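Local atomic coordinates of myosin-I heavy chain (Dictyostelium discoideum, PDB entry 5EJR), a protein that works as an actin-based motor with ATPase activity in the early steps of phagocytosis and in adhesion, this chain being its C-terminal MyTH4-FERM tail unit. Residues I350-L355 and K366-Q371; S123-F128 and S163-S168; D237-Q242 and F292-R297. All coordinates share one frame; numbering follows the deposited sequence.

Interaction 1: residues I350-L355 and K366-Q371; sequences ILIQLL and KEVVRQ
Ile352 and Val368 make the purely apolar half of this contact between the end of helix 341-355 and the short helix 366-370. The two side chains are roughly perpendicular, and a single methyl of the valine, CG1, meets the longer branch of the isoleucine: it lies 3.7 Å from Ile352 CG1 and 3.9 Å from Ile352 CD1. Val368 CG1 stands anti to its own backbone N (chi1 173°), which turns that methyl to the isoleucine.

The second kind of contact is apolar against the stem of a polar chain. Leu355 CD1 rests 3.9 Å from Gln371 CB and also touches the amide end, with Gln371 OE1 4.0 Å away. That oxygen is not left to the leucine: it is hydrogen-bonded to OH of Tyr356, the residue just after Leu355, which holds the amide beside the methyl. No hydrogen bond joins the two segments.

Both segments lie in the helical middle (F2) lobe of the FERM domain. Helix 383-394 backs the pair, with Ile390 against Ile352 and Ile387 against Val369, while helix 317-332 reaches Leu355 through Arg328, and helix 402-416 packs on Leu351 and Leu354.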
loop_
_atom_site.group_PDB
_atom_site.type_symbol
_atom_site.label_atom_id
_atom_site.label_comp_id
_atom_site.label_asym_id
_atom_site.label_seq_id
_atom_site.Cartn_x
_atom_site.Cartn_y
_atom_site.Cartn_z
ATOM N N ILE A 350 8.656 -30.559 -21.961
ATOM C CA ILE A 350 8.559 -29.279 -22.670
ATOM C C ILE A 350 9.522 -28.289 -22.084
ATOM O O ILE A 350 10.216 -27.615 -22.819
ATOM C CB ILE A 350 7.099 -28.715 -22.644
ATOM C CG1 ILE A 350 6.157 -29.612 -23.427
ATOM C CG2 ILE A 350 7.066 -27.275 -23.187
ATOM C CD1 ILE A 350 4.712 -29.362 -23.090
ATOM N N LEU A 351 9.512 -28.143 -20.753
ATOM C CA LEU A 351 10.383 -27.198 -20.065
ATOM C C LEU A 351 11.857 -27.500 -20.267
ATOM O O LEU A 351 12.662 -26.570 -20.316
ATOM C CB LEU A 351 10.020 -27.086 -18.566
ATOM C CG LEU A 351 8.610 -26.507 -18.237
ATOM C CD1 LEU A 351 8.441 -26.344 -16.758
ATOM C CD2 LEU A 351 8.400 -25.152 -18.886
ATOM N N ILE A 352 12.209 -28.784 -20.413
ATOM C CA ILE A 352 13.608 -29.187 -20.710
ATOM C C ILE A 352 13.960 -28.722 -22.145
ATOM O O ILE A 352 15.004 -28.109 -22.341
ATOM C CB ILE A 352 13.808 -30.726 -20.495
ATOM C CG1 ILE A 352 13.845 -31.044 -18.977
ATOM C CG2 ILE A 352 15.109 -31.246 -21.204
ATOM C CD1 ILE A 352 13.649 -32.543 -18.627
ATOM N N GLN A 353 13.053 -28.918 -23.111
ATOM C CA GLN A 353 13.298 -28.471 -24.490
ATOM C C GLN A 353 13.468 -26.941 -24.541
ATOM O O GLN A 353 14.272 -26.431 -25.340
ATOM C CB GLN A 353 12.215 -28.990 -25.451
ATOM C CG GLN A 353 12.653 -28.924 -26.924
ATOM C CD GLN A 353 11.620 -29.357 -27.934
ATOM O OE1 GLN A 353 10.620 -29.988 -27.613
ATOM N NE2 GLN A 353 11.850 -29.042 -29.199
ATOM N N LEU A 354 12.794 -26.209 -23.624
ATOM C CA LEU A 354 12.953 -24.758 -23.551
ATOM C C LEU A 354 14.316 -24.372 -22.949
ATOM O O LEU A 354 14.902 -23.376 -23.363
ATOM C CB LEU A 354 11.790 -24.093 -22.785
ATOM C CG LEU A 354 10.485 -23.890 -23.577
ATOM C CD1 LEU A 354 9.286 -23.664 -22.634
ATOM C CD2 LEU A 354 10.596 -22.735 -24.525
ATOM N N LEU A 355 14.809 -25.120 -21.962
ATOM C CA LEU A 355 16.120 -24.836 -21.368
ATOM C C LEU A 355 17.272 -25.276 -22.296
ATOM O O LEU A 355 18.331 -24.654 -22.297
ATOM C CB LEU A 355 16.283 -25.606 -20.050
ATOM C CG LEU A 355 15.517 -25.126 -18.854
ATOM C CD1 LEU A 355 15.552 -26.187 -17.753
ATOM C CD2 LEU A 355 16.086 -23.800 -18.353
ATOM N N LYS A 366 19.660 -35.749 -12.698
ATOM C CA LYS A 366 18.872 -35.355 -11.542
ATOM C C LYS A 366 18.801 -33.845 -11.530
ATOM O O LYS A 366 17.730 -33.301 -11.300
ATOM C CB LYS A 366 19.530 -35.819 -10.229
ATOM C CG LYS A 366 19.401 -37.307 -9.968
ATOM C CD LYS A 366 20.161 -37.713 -8.709
ATOM C CE LYS A 366 20.045 -39.199 -8.443
ATOM N NZ LYS A 366 20.585 -39.561 -7.100
ATOM N N GLU A 367 19.933 -33.171 -11.824
ATOM C CA GLU A 367 20.042 -31.717 -11.809
ATOM C C GLU A 367 19.116 -31.063 -12.849
ATOM O O GLU A 367 18.498 -30.041 -12.552
ATOM C CB GLU A 367 21.512 -31.272 -11.942
ATOM C CG GLU A 367 22.418 -31.711 -10.781
ATOM C CD GLU A 367 22.691 -33.197 -10.539
ATOM O OE1 GLU A 367 22.739 -33.988 -11.517
ATOM O OE2 GLU A 367 22.851 -33.569 -9.353
ATOM N N VAL A 368 18.956 -31.692 -14.025
ATOM C CA VAL A 368 18.036 -31.197 -15.063
ATOM C C VAL A 368 16.581 -31.349 -14.583
ATOM O O VAL A 368 15.799 -30.407 -14.736
ATOM C CB VAL A 368 18.302 -31.862 -16.449
ATOM C CG1 VAL A 368 17.237 -31.477 -17.477
ATOM C CG2 VAL A 368 19.694 -31.485 -16.969
ATOM N N VAL A 369 16.235 -32.501 -13.971
ATOM C CA VAL A 369 14.877 -32.774 -13.456
ATOM C C VAL A 369 14.459 -31.721 -12.406
ATOM O O VAL A 369 13.334 -31.208 -12.473
ATOM C CB VAL A 369 14.695 -34.224 -12.937
ATOM C CG1 VAL A 369 13.340 -34.415 -12.232
ATOM C CG2 VAL A 369 14.865 -35.225 -14.066
ATOM N N ARG A 370 15.397 -31.355 -11.496
ATOM C CA ARG A 370 15.157 -30.338 -10.463
ATOM C C ARG A 370 14.892 -28.932 -11.051
ATOM O O ARG A 370 14.365 -28.099 -10.356
ATOM C CB ARG A 370 16.344 -30.260 -9.496
ATOM C CG ARG A 370 16.627 -31.552 -8.750
ATOM C CD ARG A 370 15.437 -32.078 -7.955
ATOM N NE ARG A 370 14.954 -31.136 -6.934
ATOM C CZ ARG A 370 15.517 -30.927 -5.747
ATOM N NH1 ARG A 370 16.657 -31.524 -5.429
ATOM N NH2 ARG A 370 14.966 -30.091 -4.890
ATOM N N GLN A 371 15.304 -28.657 -12.290
ATOM C CA GLN A 371 15.069 -27.340 -12.900
ATOM C C GLN A 371 13.639 -27.223 -13.460
ATOM O O GLN A 371 13.216 -26.121 -13.849
ATOM C CB GLN A 371 16.070 -27.120 -14.040
ATOM C CG GLN A 371 17.560 -27.027 -13.617
ATOM C CD GLN A 371 18.425 -26.820 -14.852
ATOM O OE1 GLN A 371 18.615 -27.716 -15.696
ATOM N NE2 GLN A 371 18.891 -25.599 -15.039
#

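Interaction 2: residues S123-F128 and S163-S168; sequences SAKKGF and SPQLAS
Leu166 and Lys125 mark the point where helices 121-137 and 164-178 come side by side, their short segments running 23° from parallel with axes 10.9 Å apart at closest approach. Both helices are part of the MyTH4 domain, an all-helical tail domain of unconventional myosins, and helix 142-159 joins them in the chain and in the packing.

Across this fairly wide spacing one side chain does most of the bridging. Leu166 sends its CD1 methyl to the backbone of the other helix, 4.0 Å from Lys125 CA and 4.1 Å from Lys125 CB. With chi1 at 176° the chain swings CG away from the backbone N, and this carries the methyl across although the CB bond itself does not aim at the partner. The same CD1 also lies 4.1 Å from Phe128 CD2, approaching the ring obliquely, with the leucine chain set nearly square to that of the phenylalanine. One methyl is thus set among the lysine backbone, the lysine stem and the phenylalanine ring. Phe128 packs further on Leu169 and Ile170, one turn along helix 164-178, and on Leu152 of helix 142-159.

Lys125 runs out extended and bends only at its last torsion. Its NZ ends 4.0 Å from Gln165 CG, a van der Waals approach to the stem of the glutamine, whose amide NE2 is hydrogen-bonded to Leu204 O instead.

Near the start of helix 164-178, Gln165 O accepts from both Ser168 N and Ser168 OG, the hydroxyl lying 2.7 Å away, in the carbonyl plane and on a lone pair.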
loop_
_atom_site.group_PDB
_atom_site.type_symbol
_atom_site.label_atom_id
_atom_site.label_comp_id
_atom_site.label_asym_id
_atom_site.label_seq_id
_atom_site.Cartn_x
_atom_site.Cartn_y
_atom_site.Cartn_z
ATOM N N SER A 123 15.141 21.186 15.813
ATOM C CA SER A 123 13.904 20.783 16.472
ATOM C C SER A 123 12.763 21.582 15.827
ATOM O O SER A 123 11.744 20.989 15.475
ATOM C CB SER A 123 13.984 21.024 17.977
ATOM O OG SER A 123 12.713 20.973 18.599
ATOM N N ALA A 124 12.956 22.905 15.608
ATOM C CA ALA A 124 11.967 23.777 14.955
ATOM C C ALA A 124 11.652 23.344 13.515
ATOM O O ALA A 124 10.509 23.488 13.085
ATOM C CB ALA A 124 12.443 25.219 14.958
ATOM N N LYS A 125 12.668 22.851 12.768
ATOM C CA LYS A 125 12.541 22.407 11.374
ATOM C C LYS A 125 11.613 21.169 11.305
ATOM O O LYS A 125 10.754 21.099 10.420
ATOM C CB LYS A 125 13.941 22.118 10.785
ATOM C CG LYS A 125 13.962 21.666 9.329
ATOM C CD LYS A 125 15.384 21.364 8.862
ATOM C CE LYS A 125 15.466 20.939 7.411
ATOM N NZ LYS A 125 15.124 22.046 6.471
ATOM N N LYS A 126 11.778 20.236 12.272
ATOM C CA LYS A 126 11.000 19.013 12.469
ATOM C C LYS A 126 9.544 19.364 12.793
ATOM O O LYS A 126 8.624 18.642 12.396
ATOM C CB LYS A 126 11.615 18.158 13.595
ATOM C CG LYS A 126 12.800 17.306 13.148
ATOM C CD LYS A 126 13.542 16.754 14.355
ATOM C CE LYS A 126 14.691 15.851 13.999
ATOM N NZ LYS A 126 15.246 15.180 15.211
ATOM N N GLY A 127 9.360 20.486 13.498
ATOM C CA GLY A 127 8.052 21.029 13.827
ATOM C C GLY A 127 7.367 21.455 12.554
ATOM O O GLY A 127 6.189 21.146 12.354
ATOM N N PHE A 128 8.120 22.104 11.639
ATOM C CA PHE A 128 7.546 22.464 10.339
ATOM C C PHE A 128 7.319 21.236 9.424
ATOM O O PHE A 128 6.373 21.246 8.635
ATOM C CB PHE A 128 8.359 23.554 9.631
ATOM C CG PHE A 128 8.162 24.927 10.234
ATOM C CD1 PHE A 128 6.922 25.553 10.192
ATOM C CD2 PHE A 128 9.217 25.595 10.844
ATOM C CE1 PHE A 128 6.737 26.815 10.769
ATOM C CE2 PHE A 128 9.032 26.860 11.413
ATOM C CZ PHE A 128 7.793 27.461 11.373
ATOM N N SER A 163 17.423 32.091 6.464
ATOM C CA SER A 163 17.273 30.651 6.226
ATOM C C SER A 163 16.372 30.342 4.990
ATOM O O SER A 163 15.176 30.076 5.153
ATOM C CB SER A 163 16.756 29.965 7.492
ATOM O OG SER A 163 17.595 30.235 8.607
ATOM N N PRO A 164 16.920 30.402 3.744
ATOM C CA PRO A 164 16.072 30.160 2.555
ATOM C C PRO A 164 15.592 28.710 2.386
ATOM O O PRO A 164 14.562 28.493 1.750
ATOM C CB PRO A 164 16.934 30.643 1.382
ATOM C CG PRO A 164 18.332 30.519 1.866
ATOM C CD PRO A 164 18.311 30.732 3.358
ATOM N N GLN A 165 16.320 27.735 2.973
ATOM C CA GLN A 165 15.959 26.315 2.959
ATOM C C GLN A 165 14.725 26.138 3.849
ATOM O O GLN A 165 13.689 25.649 3.383
ATOM C CB GLN A 165 17.131 25.445 3.466
ATOM C CG GLN A 165 16.878 23.937 3.448
ATOM C CD GLN A 165 17.211 23.320 2.112
ATOM O OE1 GLN A 165 18.356 22.931 1.849
ATOM N NE2 GLN A 165 16.214 23.213 1.243
ATOM N N LEU A 166 14.822 26.587 5.112
ATOM C CA LEU A 166 13.723 26.529 6.074
ATOM C C LEU A 166 12.521 27.333 5.535
ATOM O O LEU A 166 11.381 26.959 5.807
ATOM C CB LEU A 166 14.201 27.023 7.451
ATOM C CG LEU A 166 13.184 27.147 8.598
ATOM C CD1 LEU A 166 13.033 25.828 9.357
ATOM C CD2 LEU A 166 13.618 28.225 9.573
ATOM N N ALA A 167 12.780 28.362 4.697
ATOM C CA ALA A 167 11.735 29.171 4.058
ATOM C C ALA A 167 11.019 28.387 2.967
ATOM O O ALA A 167 9.842 28.639 2.728
ATOM C CB ALA A 167 12.330 30.441 3.471
ATOM N N SER A 168 11.726 27.454 2.292
ATOM C CA SER A 168 11.143 26.641 1.230
ATOM C C SER A 168 10.220 25.585 1.842
ATOM O O SER A 168 9.193 25.252 1.249
ATOM C CB SER A 168 12.226 26.020 0.348
ATOM O OG SER A 168 12.892 24.921 0.949
#

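Interaction 3: residues D237-Q242 and F292-R297; sequences DTVCRQ and FQVRRR. With EDO (1,2-ethanediol), chain E; EDO (1,2-ethanediol), chain C.
Val294 alone, of the whole segment 292-297, touches the helix segment 237-242, and it does so with both of its methyls, each taking a different residue. The setting is the ubiquitin-like (beta-grasp) F1 lobe of the FERM domain, where helix 232-243 rests on the sheet. Val294 CG2 meets Val239 CG2 at 3.6 Å, the valines running antiparallel past one another, and Val294 CG1 meets Cys240 SG at 3.9 Å. A chi1 of 163° turns CG1 of Val294 to the cysteine and CG2 to the valine. On the other side, Val239 presents the methyl that lies between its backbone N and carbonyl carbon.

Phe292 and Val294 are backbone-bonded to Arg215 of strand 211-215. Ile214 of that strand touches both valines, and Phe253 of strand 253-259 packs against Val294.

Two side-chain hydrogen bonds lie within the segments. Arg241 folds back so that NH1 donates to Asp237 O at 2.8 Å, from above the carbonyl plane, while Arg241 N reaches the same oxygen from its opposite face. On the strand, Arg295 NH1 donates to Gln293 OE1 at 3.0 Å. Outside the segments, Arg295 NH2 forms a salt bridge with Glu330, and Asp237 with Arg233.

Two ethanediol molecules, probably from the crystallisation liquor, bind at Phe292 on the strand and at Arg297 just past its end. Phe292 N donates to O1 of the chain C ethanediol at 3.1 Å. Arg297 NE donates to O1 of the chain E ethanediol, also at 3.1 Å, and that oxygen sits at the edge of the guanidinium, in its plane.

Since all three residues that meet are buried and no hydrogen bond crosses between the segments, helix and strand are joined here by apolar packing, with a thiol sulfur serving as one of the packing atoms.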
loop_
_atom_site.group_PDB
_atom_site.type_symbol
_atom_site.label_atom_id
_atom_site.label_comp_id
_atom_site.label_asym_id
_atom_site.label_seq_id
_atom_site.Cartn_x
_atom_site.Cartn_y
_atom_site.Cartn_z
ATOM N N ASP A 237 0.981 1.321 -13.898
ATOM C CA ASP A 237 1.010 1.869 -15.256
ATOM C C ASP A 237 2.400 2.329 -15.695
ATOM O O ASP A 237 2.846 1.981 -16.796
ATOM C CB ASP A 237 -0.006 3.001 -15.388
ATOM C CG ASP A 237 -1.434 2.517 -15.458
ATOM O OD1 ASP A 237 -1.674 1.318 -15.170
ATOM O OD2 ASP A 237 -2.320 3.337 -15.789
ATOM N N THR A 238 3.105 3.060 -14.815
ATOM C CA THR A 238 4.436 3.580 -15.119
ATOM C C THR A 238 5.480 2.465 -15.206
ATOM O O THR A 238 6.190 2.408 -16.206
ATOM C CB THR A 238 4.851 4.723 -14.144
ATOM O OG1 THR A 238 5.162 4.194 -12.847
ATOM C CG2 THR A 238 3.791 5.817 -14.026
ATOM N N VAL A 239 5.571 1.564 -14.201
ATOM C CA VAL A 239 6.592 0.500 -14.286
ATOM C C VAL A 239 6.364 -0.423 -15.469
ATOM O O VAL A 239 7.326 -0.922 -16.032
ATOM C CB VAL A 239 6.880 -0.330 -13.021
ATOM C CG1 VAL A 239 7.695 0.447 -12.013
ATOM C CG2 VAL A 239 5.613 -0.952 -12.417
ATOM N N CYS A 240 5.093 -0.684 -15.811
ATOM C CA CYS A 240 4.757 -1.559 -16.930
ATOM C C CYS A 240 5.171 -0.942 -18.256
ATOM O O CYS A 240 5.704 -1.657 -19.091
ATOM C CB CYS A 240 3.291 -1.973 -16.893
ATOM S SG CYS A 240 2.932 -3.192 -15.594
ATOM N N ARG A 241 4.991 0.394 -18.413
ATOM C CA ARG A 241 5.438 1.162 -19.581
ATOM C C ARG A 241 6.974 1.131 -19.679
ATOM O O ARG A 241 7.502 0.918 -20.769
ATOM C CB ARG A 241 4.957 2.612 -19.515
ATOM C CG ARG A 241 3.625 2.851 -20.190
ATOM C CD ARG A 241 3.034 4.207 -19.832
ATOM N NE ARG A 241 1.623 4.313 -20.225
ATOM C CZ ARG A 241 0.600 3.797 -19.544
ATOM N NH1 ARG A 241 0.812 3.112 -18.432
ATOM N NH2 ARG A 241 -0.640 3.944 -19.988
ATOM N N GLN A 242 7.676 1.297 -18.541
ATOM C CA GLN A 242 9.144 1.228 -18.466
ATOM C C GLN A 242 9.660 -0.150 -18.898
ATOM O O GLN A 242 10.644 -0.247 -19.625
ATOM C CB GLN A 242 9.620 1.517 -17.037
ATOM C CG GLN A 242 9.709 2.997 -16.718
ATOM C CD GLN A 242 10.262 3.216 -15.338
ATOM O OE1 GLN A 242 11.463 3.035 -15.079
ATOM N NE2 GLN A 242 9.398 3.598 -14.419
ATOM N N PHE A 292 7.176 -4.821 -3.330
ATOM C CA PHE A 292 6.154 -4.790 -4.374
ATOM C C PHE A 292 6.622 -5.587 -5.580
ATOM O O PHE A 292 7.765 -5.432 -6.023
ATOM C CB PHE A 292 5.893 -3.356 -4.825
ATOM C CG PHE A 292 5.225 -2.461 -3.818
ATOM C CD1 PHE A 292 3.926 -2.711 -3.393
ATOM C CD2 PHE A 292 5.862 -1.317 -3.355
ATOM C CE1 PHE A 292 3.292 -1.859 -2.498
ATOM C CE2 PHE A 292 5.233 -0.475 -2.435
ATOM C CZ PHE A 292 3.946 -0.741 -2.027
ATOM N N GLN A 293 5.730 -6.432 -6.122
ATOM C CA GLN A 293 6.020 -7.230 -7.305
ATOM C C GLN A 293 4.873 -7.106 -8.338
ATOM O O GLN A 293 3.707 -7.257 -7.986
ATOM C CB GLN A 293 6.291 -8.683 -6.905
ATOM C CG GLN A 293 6.354 -9.702 -8.049
ATOM C CD GLN A 293 6.289 -11.126 -7.526
ATOM O OE1 GLN A 293 5.239 -11.612 -7.123
ATOM N NE2 GLN A 293 7.387 -11.858 -7.580
ATOM N N VAL A 294 5.215 -6.768 -9.578
ATOM C CA VAL A 294 4.258 -6.688 -10.674
ATOM C C VAL A 294 3.917 -8.126 -11.047
ATOM O O VAL A 294 4.794 -8.992 -11.097
ATOM C CB VAL A 294 4.755 -5.843 -11.881
ATOM C CG1 VAL A 294 3.932 -6.107 -13.145
ATOM C CG2 VAL A 294 4.718 -4.354 -11.542
ATOM N N ARG A 295 2.629 -8.389 -11.228
ATOM C CA ARG A 295 2.149 -9.709 -11.606
ATOM C C ARG A 295 1.087 -9.528 -12.658
ATOM O O ARG A 295 0.403 -8.506 -12.672
ATOM C CB ARG A 295 1.535 -10.435 -10.395
ATOM C CG ARG A 295 2.564 -10.889 -9.352
ATOM C CD ARG A 295 1.925 -11.859 -8.382
ATOM N NE ARG A 295 1.738 -13.203 -8.945
ATOM C CZ ARG A 295 2.694 -14.121 -9.043
ATOM N NH1 ARG A 295 3.949 -13.824 -8.722
ATOM N NH2 ARG A 295 2.413 -15.331 -9.507
ATOM N N ARG A 296 0.915 -10.527 -13.514
ATOM C CA ARG A 296 -0.197 -10.455 -14.452
ATOM C C ARG A 296 -1.392 -10.905 -13.632
ATOM O O ARG A 296 -1.373 -11.989 -13.009
ATOM C CB ARG A 296 -0.013 -11.320 -15.697
ATOM C CG ARG A 296 -1.242 -11.094 -16.579
ATOM C CD ARG A 296 -1.117 -11.737 -17.867
ATOM N NE ARG A 296 -2.378 -11.735 -18.600
ATOM C CZ ARG A 296 -2.453 -12.161 -19.847
ATOM N NH1 ARG A 296 -1.358 -12.570 -20.482
ATOM N NH2 ARG A 296 -3.616 -12.184 -20.472
ATOM N N ARG A 297 -2.339 -9.989 -13.500
ATOM C CA ARG A 297 -3.496 -10.138 -12.642
ATOM C C ARG A 297 -4.686 -10.731 -13.364
ATOM O O ARG A 297 -5.344 -11.596 -12.810
ATOM C CB ARG A 297 -3.847 -8.774 -12.016
ATOM C CG ARG A 297 -5.023 -8.793 -10.995
ATOM C CD ARG A 297 -4.668 -9.431 -9.656
ATOM N NE ARG A 297 -3.604 -8.707 -8.953
ATOM C CZ ARG A 297 -2.549 -9.287 -8.382
ATOM N NH1 ARG A 297 -2.402 -10.607 -8.423
ATOM N NH2 ARG A 297 -1.631 -8.550 -7.764
HETATM C C1 EDO E . -6.057 -5.970 -8.657
HETATM O O1 EDO E . -4.659 -5.815 -8.923
HETATM C C2 EDO E . -6.450 -5.202 -7.337
HETATM O O2 EDO E . -6.561 -3.822 -7.660
HETATM C C1 EDO C . 9.154 -2.193 -2.497
HETATM O O1 EDO C . 9.723 -3.044 -3.498
HETATM C C2 EDO C . 10.152 -1.127 -1.977
HETATM O O2 EDO C . 9.440 0.099 -1.785
#

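Overall arrangement
Along the chain the three contacts come in series: interaction 2 first, then interaction 3, then interaction 1, none overlapping or touching another. Interaction 2 lies in the MyTH4 domain, interaction 3 in the ubiquitin-like F1 lobe of the FERM domain, and interaction 1 in its helical F2 lobe. Between centres, interactions 2 and 3 are about 37 Å apart, interactions 3 and 1 about 28 Å, and interactions 1 and 2, on opposite sides of the chain's centre, about 60 Å. Each contact thus belongs to a different module of an elongated myosin tail. Helix 317-332 joins the two FERM lobes, contacting Leu355 through Arg328 and the strand of interaction 3 through Gln326 and Glu330.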